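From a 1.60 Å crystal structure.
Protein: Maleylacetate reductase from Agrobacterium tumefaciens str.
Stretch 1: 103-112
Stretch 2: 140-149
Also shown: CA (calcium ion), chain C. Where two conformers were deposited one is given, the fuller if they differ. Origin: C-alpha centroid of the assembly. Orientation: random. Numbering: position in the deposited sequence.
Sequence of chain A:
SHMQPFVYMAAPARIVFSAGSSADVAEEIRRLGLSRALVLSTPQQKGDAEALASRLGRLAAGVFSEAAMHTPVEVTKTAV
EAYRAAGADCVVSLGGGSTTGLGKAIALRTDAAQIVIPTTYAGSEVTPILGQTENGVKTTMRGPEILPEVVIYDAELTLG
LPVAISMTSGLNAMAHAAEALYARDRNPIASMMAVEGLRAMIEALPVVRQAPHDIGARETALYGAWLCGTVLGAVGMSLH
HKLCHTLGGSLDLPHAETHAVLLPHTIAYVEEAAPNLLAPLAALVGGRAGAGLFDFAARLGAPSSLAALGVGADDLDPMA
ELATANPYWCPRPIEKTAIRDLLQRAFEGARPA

Stretch 1 103-112: GKAIALRTDA
Stretch 2 (140-149) TMRGPEILPE

The last turns of a helix pack largely through apolar side-chain atoms against a strand end and the irregular loop that follows it, and beyond the helix the two segments are joined through a hydrated calcium ion, with no direct hydrogen bond between them. The example illustrates a general principle: where two segments diverge, ordered water and a metal can carry on an interface begun by apolar packing.

From G103 the chain is helical, continuing a helix that begins earlier, with backbone bonds such as A107 N to G103 O (2.9 Å) and L108 N to K104 O (2.9 Å). D111 leaves helical conformation with positive phi (56/24), although its N still bonds A107 O at 2.8 Å, and A112 is extended at -52/139. The turn is reinforced by T110 (chi1 p), whose OG1 donates to I106 O (2.9 Å) and accepts from A112 N (3.0 Å). R109 lies out of reach of the loop; its NH1 returns to A105 O at 3.0 Å.

The second segment enters as a strand, 140–142, passes the extended G143 (173/165), and takes helical phi/psi at 144–146 without regular helical bonding. I146 N bonds G143 O at 3.0 Å, closing a tight bend, before L147 (-58/120) and P148 (-64/142) straighten the chain. Register is set by K104 and I146, whose CA atoms lie 5.4 Å apart.

At this close approach the CA-to-CB bonds of K104 and I146 both point sideways. K104 is nearly extended (m, t, t, t), and its CD lies 3.6 Å from I146 CG2, with I146 in the m, t rotamer. K104 CE lies 4.0 Å from P148 CD, while K104 NZ is hydrogen-bonded elsewhere in the structure. A lysine can thus serve as an apolar surface along its length and still satisfy its charged end.

One turn on, A107 points toward the loop, and its small CB sits 4.0 Å from E145 O. L108 starts sideways, but its t, p rotamer brings its end nearer: L108 CD2 makes an apolar contact with SE of the selenomethionine M141 (p, t, m) at 3.6 Å, and L108 CD1 approaches E145 OE2 at 3.8 Å. E145 itself is folded, with chi1 p and chi2 m.

Beyond the helix, direct contacts loosen: D111 OD1 is 4.5 Å from E145 CB, and A112 O is 4.4 Å from E149 OE1. Water spans these gaps. Water 1 donates to D111 OD1 and E145 O, both at 2.7 Å; water 4 donates to A112 O and E149 OE1, also both at 2.7 Å. Waters 1 and 4 also bind calcium, at 2.3 and 2.5 Å from the ion respectively. E149 (m, p) supplies the one direct protein ligand within these segments: E149 OE2 lies 2.4 Å from the calcium ion. Waters 2, 3 and 5 add to the shell: water 2 donates to D111 OD1 (2.9 Å), water 3 to D111 O (2.9 Å), and water 5 to P144 O and L147 O (both 2.8 Å). D111 therefore engages the metal through water alone.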

# COMPACT_ATOMS: atom_id res chain seq x y z
N GLY A 103 -4.97 2.02 17.21
CA GLY A 103 -4.85 2.31 18.65
C GLY A 103 -5.93 3.25 19.13
O GLY A 103 -6.47 3.10 20.25
N LYS A 104 -6.27 4.23 18.28
CA LYS A 104 -7.33 5.17 18.62
C LYS A 104 -8.67 4.46 18.69
O LYS A 104 -9.49 4.75 19.59
CB LYS A 104 -7.39 6.31 17.61
CG LYS A 104 -6.28 7.36 17.73
CD LYS A 104 -6.30 8.30 16.52
CE LYS A 104 -5.60 9.62 16.88
NZ LYS A 104 -5.71 10.60 15.73
N ALA A 105 -8.94 3.56 17.75
CA ALA A 105 -10.21 2.84 17.73
C ALA A 105 -10.35 1.90 18.92
O ALA A 105 -11.46 1.69 19.40
CB ALA A 105 -10.38 2.07 16.41
N ILE A 106 -9.23 1.32 19.36
CA ILE A 106 -9.22 0.48 20.57
C ILE A 106 -9.47 1.38 21.79
O ILE A 106 -10.29 1.06 22.63
CB ILE A 106 -7.88 -0.30 20.72
CG1 ILE A 106 -7.74 -1.33 19.61
CG2 ILE A 106 -7.75 -0.94 22.12
CD1 ILE A 106 -6.29 -1.88 19.47
N ALA A 107 -8.80 2.53 21.87
CA ALA A 107 -9.03 3.48 22.96
C ALA A 107 -10.50 3.92 23.04
O ALA A 107 -11.06 4.03 24.15
CB ALA A 107 -8.10 4.70 22.82
N LEU A 108 -11.12 4.16 21.89
CA LEU A 108 -12.55 4.56 21.88
C LEU A 108 -13.44 3.54 22.61
O LEU A 108 -14.42 3.91 23.26
CB LEU A 108 -13.06 4.78 20.45
CG LEU A 108 -14.52 5.15 20.21
CD1 LEU A 108 -14.80 6.54 20.78
CD2 LEU A 108 -14.78 5.15 18.73
N ARG A 109 -13.07 2.27 22.51
CA ARG A 109 -13.92 1.19 22.95
C ARG A 109 -13.56 0.69 24.34
O ARG A 109 -14.36 0.03 25.00
CB ARG A 109 -13.84 0.05 21.93
CG ARG A 109 -14.58 0.39 20.64
CD ARG A 109 -14.14 -0.47 19.49
NE ARG A 109 -14.99 -0.25 18.32
CZ ARG A 109 -14.77 0.69 17.39
NH1 ARG A 109 -13.75 1.52 17.48
NH2 ARG A 109 -15.60 0.80 16.37
N THR A 110 -12.35 0.99 24.80
CA THR A 110 -11.84 0.40 26.03
C THR A 110 -11.25 1.43 27.00
O THR A 110 -10.84 1.07 28.12
CB THR A 110 -10.69 -0.57 25.74
OG1 THR A 110 -9.57 0.21 25.27
CG2 THR A 110 -11.05 -1.61 24.68
N ASP A 111 -11.16 2.67 26.55
CA ASP A 111 -10.41 3.73 27.25
C ASP A 111 -8.92 3.39 27.54
O ASP A 111 -8.31 3.95 28.45
CB ASP A 111 -11.14 4.20 28.52
CG ASP A 111 -11.05 5.71 28.72
OD1 ASP A 111 -11.01 6.46 27.71
OD2 ASP A 111 -11.03 6.14 29.89
N ALA A 112 -8.34 2.47 26.75
CA ALA A 112 -6.89 2.18 26.84
C ALA A 112 -6.12 3.48 26.75
O ALA A 112 -6.44 4.34 25.91
CB ALA A 112 -6.47 1.28 25.66
N THR A 140 -15.97 9.47 10.07
CA THR A 140 -14.98 10.26 10.83
C THR A 140 -15.64 10.79 12.08
O THR A 140 -16.84 11.05 12.08
CB THR A 140 -14.40 11.44 10.03
OG1 THR A 140 -13.36 12.06 10.82
CG2 THR A 140 -15.47 12.49 9.70
N MSE A 141 -14.86 10.92 13.14
CA MSE A 141 -15.32 11.49 14.40
C MSE A 141 -14.12 12.06 15.12
O MSE A 141 -12.98 11.83 14.71
CB MSE A 141 -15.98 10.43 15.28
CG MSE A 141 -15.06 9.26 15.63
SE MSE A 141 -15.96 8.04 16.86
CE MSE A 141 -15.80 9.18 18.43
N ARG A 142 -14.37 12.79 16.20
CA ARG A 142 -13.30 13.33 17.00
C ARG A 142 -13.76 13.51 18.44
O ARG A 142 -14.97 13.63 18.71
CB ARG A 142 -12.78 14.63 16.41
CG ARG A 142 -13.77 15.76 16.50
CD ARG A 142 -13.01 17.05 16.65
NE ARG A 142 -12.33 17.37 15.42
CZ ARG A 142 -11.19 18.07 15.34
NH1 ARG A 142 -10.57 18.53 16.43
NH2 ARG A 142 -10.67 18.29 14.15
N GLY A 143 -12.80 13.51 19.35
CA GLY A 143 -13.10 13.78 20.75
C GLY A 143 -11.89 13.56 21.62
O GLY A 143 -10.93 12.91 21.19
N PRO A 144 -11.93 14.06 22.87
CA PRO A 144 -10.79 13.97 23.79
C PRO A 144 -10.37 12.53 24.13
O PRO A 144 -9.19 12.27 24.40
CB PRO A 144 -11.26 14.75 25.04
CG PRO A 144 -12.74 14.97 24.86
CD PRO A 144 -13.00 14.92 23.38
N GLU A 145 -11.32 11.60 24.07
CA GLU A 145 -11.03 10.18 24.32
C GLU A 145 -10.19 9.52 23.19
O GLU A 145 -9.72 8.37 23.33
CB GLU A 145 -12.33 9.39 24.59
CG GLU A 145 -13.26 9.15 23.37
CD GLU A 145 -14.11 10.37 22.92
OE1 GLU A 145 -14.06 11.45 23.56
OE2 GLU A 145 -14.83 10.22 21.89
N ILE A 146 -10.00 10.23 22.08
CA ILE A 146 -9.19 9.67 20.96
C ILE A 146 -7.74 10.16 21.02
O ILE A 146 -6.82 9.46 20.55
CB ILE A 146 -9.85 10.07 19.61
CG1 ILE A 146 -11.24 9.42 19.54
CG2 ILE A 146 -8.96 9.73 18.39
CD1 ILE A 146 -12.11 9.97 18.47
N LEU A 147 -7.53 11.38 21.54
CA LEU A 147 -6.19 11.99 21.58
C LEU A 147 -5.18 11.12 22.35
O LEU A 147 -5.41 10.83 23.55
CB LEU A 147 -6.22 13.40 22.19
CG LEU A 147 -4.91 14.17 22.13
CD1 LEU A 147 -4.45 14.47 20.69
CD2 LEU A 147 -5.13 15.45 22.93
N PRO A 148 -4.09 10.68 21.69
CA PRO A 148 -3.13 9.84 22.45
C PRO A 148 -2.44 10.55 23.63
O PRO A 148 -2.09 11.73 23.55
CB PRO A 148 -2.09 9.40 21.38
CG PRO A 148 -2.90 9.45 20.10
CD PRO A 148 -3.80 10.66 20.24
N GLU A 149 -2.25 9.80 24.70
CA GLU A 149 -1.61 10.32 25.91
C GLU A 149 -0.15 10.66 25.73
O GLU A 149 0.33 11.64 26.30
CB GLU A 149 -1.72 9.30 27.03
CG GLU A 149 -3.07 9.28 27.73
CD GLU A 149 -4.20 8.67 26.90
OE1 GLU A 149 -3.96 7.93 25.91
OE2 GLU A 149 -5.37 8.95 27.23
CA CA C . -7.64 8.44 26.60
O HOH W 1 -9.34 7.20 25.76
O HOH W 2 -9.56 8.94 27.91
O HOH W 3 -7.27 6.66 28.23
O HOH W 4 -6.33 6.91 25.06
O HOH W 5 -7.50 10.28 25.31